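Local coordinates for protein angiotensin-converting enzyme (Anopheles gambiae, PDB 6S1Y) that probably hydrolyses peptide substrates as a zinc-dependent metalloprotease of the angiotensin-converting enzyme family, at residues I22-Y26 and V66-L70; W331-A335 and V373-G377; A60-K64 and L93-L98; I15-E20 and L83-I87; Q367-Q371 and L546-S551. All coordinates share one frame; numbering follows the deposited sequence.

Contact 1: I22-Y26 and V66-L70; sequences IEQRY and VAEEL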
# COMPACT_ATOMS: atom_id res chain seq x y z
N ILE A 22 -28.14 -15.00 -9.25
CA ILE A 22 -27.78 -14.08 -8.18
C ILE A 22 -26.49 -13.35 -8.52
O ILE A 22 -26.38 -12.13 -8.35
CB ILE A 22 -27.68 -14.84 -6.84
CG1 ILE A 22 -29.05 -15.42 -6.46
CG2 ILE A 22 -27.17 -13.91 -5.76
CD1 ILE A 22 -29.05 -16.23 -5.17
N GLU A 23 -25.49 -14.08 -9.04
CA GLU A 23 -24.21 -13.48 -9.38
C GLU A 23 -24.37 -12.29 -10.32
O GLU A 23 -23.72 -11.25 -10.13
CB GLU A 23 -23.29 -14.52 -10.02
CG GLU A 23 -22.71 -15.53 -9.04
CD GLU A 23 -21.99 -16.68 -9.73
OE1 GLU A 23 -22.07 -16.78 -10.98
OE2 GLU A 23 -21.35 -17.48 -9.02
N GLN A 24 -25.21 -12.42 -11.34
CA GLN A 24 -25.38 -11.33 -12.29
C GLN A 24 -26.09 -10.15 -11.64
O GLN A 24 -25.75 -8.99 -11.90
CB GLN A 24 -26.15 -11.80 -13.52
CG GLN A 24 -25.63 -13.10 -14.13
CD GLN A 24 -24.17 -13.02 -14.58
OE1 GLN A 24 -23.67 -11.95 -14.94
NE2 GLN A 24 -23.49 -14.16 -14.55
N ARG A 25 -27.09 -10.42 -10.80
CA ARG A 25 -27.72 -9.37 -10.01
C ARG A 25 -26.68 -8.63 -9.17
O ARG A 25 -26.57 -7.40 -9.25
CB ARG A 25 -28.81 -10.00 -9.14
CG ARG A 25 -30.05 -9.15 -8.91
CD ARG A 25 -31.31 -10.01 -8.98
NE ARG A 25 -31.34 -11.05 -7.95
CZ ARG A 25 -31.68 -10.85 -6.68
NH1 ARG A 25 -31.68 -11.86 -5.83
NH2 ARG A 25 -32.01 -9.63 -6.26
N TYR A 26 -25.91 -9.37 -8.38
CA TYR A 26 -24.87 -8.77 -7.53
C TYR A 26 -23.90 -7.94 -8.36
O TYR A 26 -23.60 -6.80 -8.03
CB TYR A 26 -24.14 -9.90 -6.78
CG TYR A 26 -23.35 -9.54 -5.53
CD1 TYR A 26 -23.94 -9.57 -4.28
CD2 TYR A 26 -22.00 -9.23 -5.61
CE1 TYR A 26 -23.21 -9.27 -3.14
CE2 TYR A 26 -21.26 -8.92 -4.47
CZ TYR A 26 -21.87 -8.95 -3.24
OH TYR A 26 -21.15 -8.66 -2.10
N VAL A 66 -29.70 -11.02 -1.34
CA VAL A 66 -28.89 -12.15 -1.79
C VAL A 66 -28.52 -13.04 -0.63
O VAL A 66 -28.57 -14.27 -0.73
CB VAL A 66 -27.63 -11.64 -2.53
CG1 VAL A 66 -26.62 -12.76 -2.68
CG2 VAL A 66 -28.01 -11.05 -3.88
N ALA A 67 -28.13 -12.44 0.50
CA ALA A 67 -27.67 -13.25 1.63
C ALA A 67 -28.79 -14.11 2.18
O ALA A 67 -28.58 -15.28 2.52
CB ALA A 67 -27.10 -12.35 2.73
N GLU A 68 -29.99 -13.54 2.29
CA GLU A 68 -31.14 -14.33 2.73
C GLU A 68 -31.49 -15.40 1.70
O GLU A 68 -31.67 -16.57 2.05
CB GLU A 68 -32.33 -13.42 3.00
CG GLU A 68 -33.50 -14.13 3.64
CD GLU A 68 -34.66 -13.20 3.89
OE1 GLU A 68 -35.74 -13.41 3.28
OE2 GLU A 68 -34.49 -12.26 4.69
N GLU A 69 -31.59 -15.01 0.43
CA GLU A 69 -31.91 -15.98 -0.61
C GLU A 69 -30.99 -17.18 -0.56
O GLU A 69 -31.38 -18.29 -0.96
CB GLU A 69 -31.84 -15.32 -1.99
CG GLU A 69 -33.00 -14.41 -2.31
CD GLU A 69 -32.88 -13.78 -3.69
OE1 GLU A 69 -33.25 -12.59 -3.85
OE2 GLU A 69 -32.40 -14.48 -4.61
N LEU A 70 -29.76 -17.01 -0.08
CA LEU A 70 -28.78 -18.08 -0.10
C LEU A 70 -28.83 -18.96 1.14
O LEU A 70 -28.24 -20.05 1.14
CB LEU A 70 -27.38 -17.50 -0.25
CG LEU A 70 -27.11 -16.94 -1.64
CD1 LEU A 70 -25.87 -16.07 -1.62
CD2 LEU A 70 -26.96 -18.07 -2.65
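An antiparallel helical hairpin brings I22 and R25 of helix 12-42 against V66, E69 and L70 of helix 46-70. The segment axes run at 169° to each other and come no closer than 11.6 Å, a spacing bridged almost wholly by side chains.

I22 works with two branches. CG2, anti to the backbone N, pushes between the methyls of V66: I22 CG2 to V66 CG1 is 3.3 Å, tighter than ordinary carbon packing, and I22 CG2 to V66 CG2 is 3.5 Å. The other branch, extended (chi2 178°), slides past L70 and E69, with I22 CD1 3.8 Å from L70 CD2. On the far side of V66 from L70 along the helix pair, Y26 presents the edge of its ring, CD1, to V66 CG2 at 4.3 Å.

At the margin, R25 and E69 reach for each other from opposite directions and form a salt bridge, R25 NH1 to E69 OE1 2.6 Å. The two planes are nearly parallel (8° apart) but slightly stepped, and the hydrogen bond is bent and weak. A chain kinked at chi2 and chi3 takes the R25 guanidinium there, and V66 CG2 lies over one of its faces. L90 of helix 81-90 also touches Y26 and L70. Helices 12-42 and 46-70 thus form an antiparallel hairpin which, as in related enzymes, is probably part of a lid over the active-site cleft.

Contact 2: W331-A335 and V373-G377; sequences WDFFA and VEFRG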
# COMPACT_ATOMS: atom_id res chain seq x y z
N TRP A 331 -8.93 0.91 -10.36
CA TRP A 331 -10.35 0.63 -10.25
C TRP A 331 -10.81 -0.46 -11.20
O TRP A 331 -10.47 -0.45 -12.38
CB TRP A 331 -11.17 1.88 -10.51
CG TRP A 331 -11.02 2.93 -9.46
CD1 TRP A 331 -9.91 3.66 -9.19
CD2 TRP A 331 -12.03 3.36 -8.54
NE1 TRP A 331 -10.16 4.53 -8.14
CE2 TRP A 331 -11.45 4.35 -7.72
CE3 TRP A 331 -13.36 2.99 -8.31
CZ2 TRP A 331 -12.16 4.98 -6.70
CZ3 TRP A 331 -14.06 3.62 -7.29
CH2 TRP A 331 -13.46 4.61 -6.50
N ASP A 332 -11.61 -1.38 -10.68
CA ASP A 332 -12.24 -2.46 -11.43
C ASP A 332 -13.74 -2.19 -11.48
O ASP A 332 -14.40 -2.11 -10.43
CB ASP A 332 -11.96 -3.81 -10.75
CG ASP A 332 -12.49 -4.99 -11.56
OD1 ASP A 332 -13.02 -4.76 -12.68
OD2 ASP A 332 -12.36 -6.15 -11.09
N PHE A 333 -14.28 -2.06 -12.69
CA PHE A 333 -15.70 -1.74 -12.84
C PHE A 333 -16.54 -2.97 -13.14
O PHE A 333 -17.71 -2.83 -13.49
CB PHE A 333 -15.90 -0.67 -13.90
CG PHE A 333 -15.38 0.68 -13.49
CD1 PHE A 333 -14.06 1.04 -13.73
CD2 PHE A 333 -16.19 1.56 -12.80
CE1 PHE A 333 -13.58 2.26 -13.33
CE2 PHE A 333 -15.72 2.77 -12.39
CZ PHE A 333 -14.41 3.13 -12.65
N PHE A 334 -15.97 -4.16 -13.00
CA PHE A 334 -16.75 -5.40 -12.98
C PHE A 334 -17.60 -5.54 -14.24
O PHE A 334 -18.74 -5.98 -14.19
CB PHE A 334 -17.61 -5.47 -11.71
CG PHE A 334 -16.81 -5.45 -10.44
CD1 PHE A 334 -16.33 -6.63 -9.89
CD2 PHE A 334 -16.52 -4.26 -9.80
CE1 PHE A 334 -15.57 -6.61 -8.73
CE2 PHE A 334 -15.77 -4.24 -8.64
CZ PHE A 334 -15.30 -5.42 -8.11
N ALA A 335 -17.03 -5.13 -15.36
CA ALA A 335 -17.60 -5.37 -16.68
C ALA A 335 -16.55 -6.16 -17.46
O ALA A 335 -15.98 -7.12 -16.92
CB ALA A 335 -17.98 -4.07 -17.38
N VAL A 373 -18.39 -12.73 -10.05
CA VAL A 373 -18.09 -11.45 -9.41
C VAL A 373 -17.44 -11.66 -8.04
O VAL A 373 -16.49 -10.95 -7.69
CB VAL A 373 -19.36 -10.59 -9.30
CG1 VAL A 373 -20.47 -11.32 -8.51
CG2 VAL A 373 -19.02 -9.25 -8.67
N GLU A 374 -17.93 -12.62 -7.25
CA GLU A 374 -17.41 -12.80 -5.90
C GLU A 374 -16.04 -13.47 -5.87
O GLU A 374 -15.47 -13.61 -4.78
CB GLU A 374 -18.42 -13.61 -5.06
CG GLU A 374 -18.54 -15.08 -5.43
CD GLU A 374 -19.48 -15.35 -6.60
OE1 GLU A 374 -20.14 -16.41 -6.61
OE2 GLU A 374 -19.54 -14.51 -7.53
N PHE A 375 -15.50 -13.91 -7.01
CA PHE A 375 -14.12 -14.35 -7.09
C PHE A 375 -13.22 -13.31 -7.74
O PHE A 375 -12.01 -13.55 -7.87
CB PHE A 375 -14.01 -15.66 -7.88
CG PHE A 375 -14.52 -16.88 -7.15
CD1 PHE A 375 -14.87 -16.83 -5.81
CD2 PHE A 375 -14.64 -18.08 -7.82
CE1 PHE A 375 -15.33 -17.97 -5.15
CE2 PHE A 375 -15.11 -19.22 -7.17
CZ PHE A 375 -15.44 -19.17 -5.84
N ARG A 376 -13.77 -12.16 -8.14
CA ARG A 376 -12.98 -11.11 -8.77
C ARG A 376 -12.33 -10.24 -7.69
O ARG A 376 -12.70 -9.09 -7.46
CB ARG A 376 -13.85 -10.31 -9.73
CG ARG A 376 -14.26 -11.11 -10.96
CD ARG A 376 -15.24 -10.39 -11.85
NE ARG A 376 -14.63 -9.34 -12.64
CZ ARG A 376 -15.23 -8.73 -13.66
NH1 ARG A 376 -16.46 -9.09 -14.00
NH2 ARG A 376 -14.60 -7.76 -14.34
N GLY A 377 -11.35 -10.85 -7.02
CA GLY A 377 -10.49 -10.18 -6.06
C GLY A 377 -9.19 -10.95 -5.92
O GLY A 377 -8.98 -12.00 -6.53
O HOH W 1 -12.03 -7.97 -12.92
O HOH W 2 -11.81 -6.83 -8.41
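Charge and hydrogen bonding centre on R376, whose guanidinium reaches across to D332, F334 and A335. Its one direct hydrogen bond over the contact runs from R376 NH2 to A335 O, 3.0 Å with an N-H...O angle of 158°; the carbonyl oxygen lies close to the guanidinium plane, at its edge. D332 OD1 is 3.8 Å from R376 NH2, a long salt bridge, and the two flat groups are turned 48° apart.

Water carries the rest of the D332–R376 pairing. One molecule donates to D332 OD2 (2.6 Å) and accepts from R376 NH2. Another donates to both D332 OD2 and R376 O. D332 OD1 meanwhile accepts from F334 N at 3.0 Å in an Asx turn, the donor approaching from above the carboxylate plane. This turn leads the chain out of strand 329-332 into the connection of a small antiparallel hairpin with strand 339-342. The partner loop follows helix 349-368, which carries the zinc-binding H357 and H361, and the side chain of D332 is about 12 Å from the zinc ion.

Packing adds to this through F334. F334 CA lies over one face of the guanidinium, 3.5 Å from R376 NH2. The bend at chi3 (76°) turns the end of the R376 chain so that this face meets the F334 backbone. F334 CD1 also touches V373 CG2 at 3.9 Å, the two side chains crossing at about a right angle. From outside, Q27 NE2 of helix 12-42 hydrogen-bonds F334 O, and Y365 and Y368 of helix 349-368 touch the D332 side chain.

Contact 3: A60-K64 and L93-L98; sequences AEVAK and LGYAAL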
# COMPACT_ATOMS: atom_id res chain seq x y z
N ALA A 60 -26.36 -2.21 -0.92
CA ALA A 60 -26.52 -2.81 0.40
C ALA A 60 -27.83 -3.58 0.49
O ALA A 60 -27.86 -4.70 1.02
CB ALA A 60 -26.47 -1.71 1.48
N GLU A 61 -28.92 -3.01 -0.01
CA GLU A 61 -30.19 -3.73 -0.10
C GLU A 61 -30.01 -5.03 -0.88
O GLU A 61 -30.33 -6.11 -0.38
CB GLU A 61 -31.25 -2.85 -0.76
CG GLU A 61 -31.87 -1.82 0.16
CD GLU A 61 -32.73 -0.81 -0.60
OE1 GLU A 61 -33.46 -1.21 -1.53
OE2 GLU A 61 -32.68 0.40 -0.25
N VAL A 62 -29.51 -4.94 -2.11
CA VAL A 62 -29.31 -6.13 -2.93
C VAL A 62 -28.56 -7.21 -2.16
O VAL A 62 -28.96 -8.38 -2.16
CB VAL A 62 -28.58 -5.76 -4.24
CG1 VAL A 62 -28.18 -7.01 -5.01
CG2 VAL A 62 -29.43 -4.81 -5.11
N ALA A 63 -27.47 -6.83 -1.49
CA ALA A 63 -26.63 -7.84 -0.82
C ALA A 63 -27.36 -8.48 0.35
O ALA A 63 -27.17 -9.67 0.62
CB ALA A 63 -25.31 -7.23 -0.35
N LYS A 64 -28.21 -7.72 1.04
CA LYS A 64 -29.02 -8.31 2.11
C LYS A 64 -29.97 -9.36 1.55
O LYS A 64 -30.10 -10.46 2.11
CB LYS A 64 -29.80 -7.22 2.84
CG LYS A 64 -29.01 -6.44 3.88
CD LYS A 64 -29.91 -5.38 4.50
CE LYS A 64 -29.13 -4.28 5.19
NZ LYS A 64 -29.50 -2.94 4.66
N LEU A 93 -21.60 -10.03 4.08
CA LEU A 93 -22.23 -8.72 3.97
C LEU A 93 -21.29 -7.57 4.32
O LEU A 93 -21.36 -6.51 3.69
CB LEU A 93 -23.46 -8.64 4.88
CG LEU A 93 -24.63 -9.57 4.59
CD1 LEU A 93 -25.72 -9.33 5.62
CD2 LEU A 93 -25.16 -9.33 3.20
N GLY A 94 -20.44 -7.76 5.33
CA GLY A 94 -19.65 -6.64 5.82
C GLY A 94 -20.55 -5.53 6.31
O GLY A 94 -21.53 -5.75 7.03
N TYR A 95 -20.23 -4.30 5.88
CA TYR A 95 -20.98 -3.14 6.33
C TYR A 95 -22.45 -3.23 5.94
O TYR A 95 -23.31 -2.67 6.63
CB TYR A 95 -20.37 -1.86 5.76
CG TYR A 95 -19.03 -1.47 6.36
CD1 TYR A 95 -18.50 -2.15 7.45
CD2 TYR A 95 -18.29 -0.42 5.82
CE1 TYR A 95 -17.30 -1.80 7.98
CE2 TYR A 95 -17.07 -0.05 6.35
CZ TYR A 95 -16.58 -0.75 7.44
OH TYR A 95 -15.35 -0.40 7.99
N ALA A 96 -22.74 -3.91 4.84
CA ALA A 96 -24.13 -4.02 4.40
C ALA A 96 -25.00 -4.73 5.42
O ALA A 96 -26.22 -4.69 5.28
CB ALA A 96 -24.20 -4.74 3.04
N ALA A 97 -24.42 -5.36 6.45
CA ALA A 97 -25.24 -5.97 7.48
C ALA A 97 -26.00 -4.95 8.32
O ALA A 97 -26.91 -5.35 9.06
CB ALA A 97 -24.38 -6.83 8.41
N LEU A 98 -25.68 -3.68 8.22
CA LEU A 98 -26.31 -2.72 9.11
C LEU A 98 -27.66 -2.26 8.56
O LEU A 98 -27.87 -2.22 7.35
CB LEU A 98 -25.42 -1.49 9.30
CG LEU A 98 -24.07 -1.66 9.99
CD1 LEU A 98 -23.17 -0.50 9.59
CD2 LEU A 98 -24.21 -1.73 11.51
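Small side chains let the backbones close in where A60 meets A96: their CA atoms are 4.8 Å apart, and A96 CB rests 4.0 Å from A60 CA. One turn further along the helix, A63 CB still reaches A96 CB, while L93 comes in from the side. Its CD2 branch lies against the A63 backbone, 3.3 Å from A63 O, and is 4.1 Å from A63 CB. This first shell is therefore methyl against methyl and methyl against main chain, with L93 and A96 sharing the A63 surface.

K64 marks the polar margin. Its aliphatic chain runs alongside A96 O, and K64 NZ meets L98 O at 3.2 Å in a weak hydrogen bond. K64 CE comes unusually close to A96 O, so the placement of the lysine end is doubtful.

What positions A96 is a short 3-10 segment, 95-97. A96 N bonds L93 O, A97 N bonds G94 O and L98 N bonds Y95 O, each spanning three residues, so A96 CB is turned to helix 46-70, while L93 reaches it with the end of its side chain. Y95 leads the other way, its OH hydrogen-bonded to D491 and N178.

The loop thus lies between helices 81-90 and 100-119 in the chain and packs on helix 46-70. F103 of helix 100-119 touches A60, Y26 of helix 12-42 touches A63, and helix 168-184 meets Y95 and L98.

Contact 4: I15-E20 and L83-I87; sequences ISQIVE and LKRRI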
# COMPACT_ATOMS: atom_id res chain seq x y z
N ILE A 15 -28.87 -25.74 -7.98
CA ILE A 15 -28.45 -24.63 -7.13
C ILE A 15 -27.49 -23.73 -7.89
O ILE A 15 -27.52 -22.50 -7.76
CB ILE A 15 -27.82 -25.15 -5.83
CG1 ILE A 15 -28.80 -26.03 -5.04
CG2 ILE A 15 -27.36 -23.99 -4.95
CD1 ILE A 15 -28.12 -27.13 -4.23
N SER A 16 -26.62 -24.33 -8.70
CA SER A 16 -25.65 -23.56 -9.46
C SER A 16 -26.32 -22.59 -10.43
O SER A 16 -25.75 -21.55 -10.76
CB SER A 16 -24.71 -24.50 -10.21
OG SER A 16 -23.66 -23.78 -10.83
N GLN A 17 -27.53 -22.92 -10.89
CA GLN A 17 -28.27 -22.01 -11.75
C GLN A 17 -28.85 -20.84 -10.96
O GLN A 17 -29.00 -19.74 -11.50
CB GLN A 17 -29.39 -22.75 -12.47
CG GLN A 17 -28.94 -24.00 -13.19
CD GLN A 17 -29.60 -24.18 -14.54
OE1 GLN A 17 -30.55 -23.47 -14.89
NE2 GLN A 17 -29.10 -25.13 -15.32
N ILE A 18 -29.19 -21.07 -9.69
CA ILE A 18 -29.75 -20.00 -8.86
C ILE A 18 -28.68 -18.97 -8.54
O ILE A 18 -28.89 -17.76 -8.71
CB ILE A 18 -30.37 -20.58 -7.58
CG1 ILE A 18 -31.36 -21.70 -7.91
CG2 ILE A 18 -31.05 -19.48 -6.79
CD1 ILE A 18 -31.99 -22.34 -6.68
N VAL A 19 -27.53 -19.43 -8.04
CA VAL A 19 -26.46 -18.49 -7.71
C VAL A 19 -25.99 -17.78 -8.96
O VAL A 19 -25.59 -16.61 -8.91
CB VAL A 19 -25.29 -19.21 -7.00
CG1 VAL A 19 -25.79 -20.07 -5.84
CG2 VAL A 19 -24.49 -20.04 -7.98
N GLU A 20 -26.03 -18.45 -10.11
CA GLU A 20 -25.63 -17.81 -11.36
C GLU A 20 -26.53 -16.62 -11.68
O GLU A 20 -26.05 -15.59 -12.17
CB GLU A 20 -25.66 -18.83 -12.50
CG GLU A 20 -24.56 -18.63 -13.53
CD GLU A 20 -24.33 -19.88 -14.38
OE1 GLU A 20 -24.18 -19.76 -15.61
OE2 GLU A 20 -24.30 -20.99 -13.79
N LEU A 83 -18.49 -24.60 -5.35
CA LEU A 83 -19.84 -24.08 -5.17
C LEU A 83 -20.08 -23.60 -3.75
O LEU A 83 -20.66 -22.54 -3.54
CB LEU A 83 -20.87 -25.15 -5.53
CG LEU A 83 -22.28 -24.57 -5.74
CD1 LEU A 83 -22.36 -23.94 -7.13
CD2 LEU A 83 -23.37 -25.61 -5.56
N LYS A 84 -19.66 -24.40 -2.76
CA LYS A 84 -19.73 -23.95 -1.37
C LYS A 84 -19.06 -22.59 -1.22
O LYS A 84 -19.52 -21.74 -0.44
CB LYS A 84 -19.05 -24.96 -0.44
CG LYS A 84 -19.73 -26.31 -0.32
CD LYS A 84 -19.09 -27.12 0.82
CE LYS A 84 -19.32 -28.61 0.66
NZ LYS A 84 -19.01 -29.38 1.90
N ARG A 85 -17.97 -22.37 -1.95
CA ARG A 85 -17.19 -21.15 -1.80
C ARG A 85 -17.90 -19.96 -2.43
O ARG A 85 -17.82 -18.84 -1.93
CB ARG A 85 -15.81 -21.35 -2.41
CG ARG A 85 -14.76 -20.36 -1.97
CD ARG A 85 -13.42 -20.69 -2.62
NE ARG A 85 -12.47 -19.59 -2.48
CZ ARG A 85 -11.78 -19.33 -1.38
NH1 ARG A 85 -11.92 -20.10 -0.31
NH2 ARG A 85 -10.95 -18.30 -1.35
N ARG A 86 -18.59 -20.19 -3.55
CA ARG A 86 -19.34 -19.11 -4.19
C ARG A 86 -20.47 -18.64 -3.30
O ARG A 86 -20.78 -17.44 -3.28
CB ARG A 86 -19.87 -19.57 -5.54
CG ARG A 86 -18.81 -19.67 -6.62
CD ARG A 86 -19.23 -20.61 -7.76
NE ARG A 86 -20.36 -20.10 -8.53
CZ ARG A 86 -21.09 -20.83 -9.37
NH1 ARG A 86 -20.81 -22.11 -9.56
NH2 ARG A 86 -22.10 -20.27 -10.02
N ILE A 87 -21.09 -19.55 -2.56
CA ILE A 87 -22.22 -19.18 -1.71
C ILE A 87 -21.74 -18.44 -0.47
O ILE A 87 -22.40 -17.50 -0.00
CB ILE A 87 -23.03 -20.44 -1.33
CG1 ILE A 87 -23.77 -20.98 -2.55
CG2 ILE A 87 -24.01 -20.12 -0.20
CD1 ILE A 87 -23.87 -22.49 -2.56
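V19 and R86 cross at about a right angle where helices 12-42 and 81-90 pack together. Both helices belong to the N-terminal helical layer of the angiotensin-converting enzyme fold; their local axes run in the same general sense, 33° apart, with a closest approach of 11.0 Å.

V19 points into the interface and splits its methyls between two partners. CG2 takes the place between backbone N and carbonyl carbon, which directs it to the guanidinium: V19 CG2 is 3.2 Å from R86 NH2, a close approach that lies oblique to the flat group. CG1 goes the other way, to I87, and V19 CG1 meets I87 CG1 at 4.0 Å, again with the side chains at nearly a right angle.

L83 and I15 continue the apolar surface. L83 CD1 rests 3.9 Å from S16 CB, and L83 CD2 lies 4.3 Å from I15 CG2, so the two branches of one leucine reach neighbouring residues of helix 12-42. Outside the pair, F73 and L78 also touch I15.

R86 bends at chi3 (67°), which brings the guanidinium against V19 and the S16 hydroxyl. Its main polar partner is E23, one turn beyond V19, which takes the NE in a salt bridge. E20 OE2 stays 4.4 Å from R86 NH2, beyond salt-bridge range, a separation at which a weak electrostatic attraction is possible. S16 lies at the edge of the guanidinium, near its plane, with S16 OG 3.5 Å from R86 NH1.

Contact 5: Q367-Q371 and L546-S551; sequences QYQHQ and LALGSS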
# COMPACT_ATOMS: atom_id res chain seq x y z
N GLN A 367 -6.75 -10.21 -15.43
CA GLN A 367 -6.50 -11.65 -15.43
C GLN A 367 -7.66 -12.45 -14.84
O GLN A 367 -7.82 -13.63 -15.17
CB GLN A 367 -5.22 -11.98 -14.67
CG GLN A 367 -3.95 -11.54 -15.38
CD GLN A 367 -3.69 -12.35 -16.64
OE1 GLN A 367 -3.88 -13.57 -16.65
NE2 GLN A 367 -3.26 -11.69 -17.70
N TYR A 368 -8.45 -11.87 -13.94
CA TYR A 368 -9.53 -12.64 -13.33
C TYR A 368 -10.92 -12.12 -13.69
O TYR A 368 -11.91 -12.58 -13.11
CB TYR A 368 -9.35 -12.72 -11.80
CG TYR A 368 -9.39 -11.44 -10.97
CD1 TYR A 368 -10.43 -10.51 -11.10
CD2 TYR A 368 -8.41 -11.19 -10.00
CE1 TYR A 368 -10.47 -9.36 -10.31
CE2 TYR A 368 -8.45 -10.04 -9.21
CZ TYR A 368 -9.48 -9.13 -9.36
OH TYR A 368 -9.51 -8.00 -8.56
N GLN A 369 -11.03 -11.22 -14.66
CA GLN A 369 -12.33 -10.64 -14.99
C GLN A 369 -13.30 -11.66 -15.60
O GLN A 369 -14.50 -11.37 -15.65
CB GLN A 369 -12.16 -9.46 -15.94
CG GLN A 369 -11.59 -9.78 -17.30
CD GLN A 369 -11.57 -8.56 -18.19
OE1 GLN A 369 -12.13 -7.52 -17.84
NE2 GLN A 369 -10.93 -8.67 -19.34
N HIS A 370 -12.82 -12.82 -16.04
CA HIS A 370 -13.69 -13.88 -16.52
C HIS A 370 -14.33 -14.67 -15.39
O HIS A 370 -15.17 -15.54 -15.66
CB HIS A 370 -12.90 -14.86 -17.39
CG HIS A 370 -11.90 -15.65 -16.62
ND1 HIS A 370 -10.59 -15.24 -16.45
CD2 HIS A 370 -12.02 -16.80 -15.91
CE1 HIS A 370 -9.95 -16.12 -15.70
NE2 HIS A 370 -10.80 -17.08 -15.35
N GLN A 371 -13.95 -14.43 -14.14
CA GLN A 371 -14.51 -15.18 -13.03
C GLN A 371 -15.86 -14.60 -12.61
O GLN A 371 -16.21 -13.48 -12.97
CB GLN A 371 -13.55 -15.15 -11.84
CG GLN A 371 -12.18 -15.79 -12.10
CD GLN A 371 -12.08 -17.23 -11.59
OE1 GLN A 371 -12.98 -17.75 -10.95
NE2 GLN A 371 -10.96 -17.87 -11.88
N LEU A 546 -2.69 -15.35 -10.98
CA LEU A 546 -3.63 -14.24 -10.96
C LEU A 546 -4.98 -14.60 -11.56
O LEU A 546 -6.00 -14.06 -11.12
CB LEU A 546 -3.03 -13.05 -11.71
CG LEU A 546 -1.64 -12.62 -11.25
CD1 LEU A 546 -1.23 -11.34 -11.97
CD2 LEU A 546 -1.61 -12.43 -9.75
N ALA A 547 -5.01 -15.49 -12.56
CA ALA A 547 -6.29 -15.87 -13.17
C ALA A 547 -7.21 -16.52 -12.15
O ALA A 547 -8.43 -16.48 -12.33
CB ALA A 547 -6.06 -16.80 -14.36
N LEU A 548 -6.65 -17.10 -11.08
CA LEU A 548 -7.49 -17.71 -10.06
C LEU A 548 -8.37 -16.70 -9.33
O LEU A 548 -9.40 -17.10 -8.77
CB LEU A 548 -6.62 -18.43 -9.03
CG LEU A 548 -5.82 -19.63 -9.53
CD1 LEU A 548 -4.91 -20.11 -8.41
CD2 LEU A 548 -6.75 -20.75 -10.00
N GLY A 549 -8.00 -15.43 -9.32
CA GLY A 549 -8.70 -14.49 -8.47
C GLY A 549 -8.77 -15.02 -7.06
O GLY A 549 -7.77 -15.45 -6.46
N SER A 550 -9.98 -15.04 -6.53
CA SER A 550 -10.26 -15.48 -5.17
C SER A 550 -10.86 -16.88 -5.13
O SER A 550 -11.35 -17.31 -4.09
CB SER A 550 -11.21 -14.48 -4.52
OG SER A 550 -11.36 -14.75 -3.14
N SER A 551 -10.81 -17.62 -6.25
CA SER A 551 -11.56 -18.86 -6.35
C SER A 551 -10.96 -19.98 -5.52
O SER A 551 -11.67 -20.91 -5.15
CB SER A 551 -11.64 -19.31 -7.81
OG SER A 551 -10.35 -19.60 -8.32
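The C-terminal ends of two helices meet near Y368 and A547, whose CA atoms are 4.6 Å apart, a type I turn (Y368 to Q371) lying against a type II' turn (L548 to S551). Each turn follows a helix: 349-368, which carries the HExxH zinc-binding motif with H357 and H361, and 536-547. The backbones touch directly through a CA-H...O contact, A547 CA to Q367 O 3.4 Å.

G549, with phi at 51°, is the first residue to leave the helical conformation, and Y368 packs directly on its CA: Y368 CD2 is 3.6 Å from G549 CA. The ring of Y368 also has L546 O at its edge, in plane, 3.9 Å from Y368 CD2. At the far end of the ring, Y368 OH hydrogen-bonds H384 NE2, which ties the turn to helix 381-395.

Q367 CB and L546 CB meet at 3.8 Å. The amide of Q367 turns back to Q363 on its own helix. H370 directs CE1 at A547, with H370 CE1 3.7 Å from A547 O.

The same carbonyl is gripped by Q371, whose chain bends at chi2 (-98°) to bring its amide over. Q371 NE2 donates to A547 O at 2.9 Å, tilted somewhat from the carbonyl plane. Beside it, L548 O accepts twice, from S551 N and from the hydroxyl, S551 OG to L548 O being 2.7 Å in the carbonyl plane, on a lone pair.

Overall arrangement
Contacts 1 and 2 are the buried ones; contacts 3, 4 and 5 are partly buried. Contacts 1 and 4 share helix 12-42, and contacts 1 and 3 share helix 46-70, so these three join the N-terminal helices and the loop 93-98 by aliphatic packing, with R86 central to contact 4 and K64 and E69 at the edges of contacts 3 and 1. Contacts 2 and 5 lie about 9 Å apart between centres, nearer the zinc-binding helix, and rely more on backbone carbonyls, turns and, in contact 2, water. Loop 373-377 links the groups: V373 packs on Y26, F375 lies against R85 and R86, and F375 O and S550 N probably hydrogen-bond.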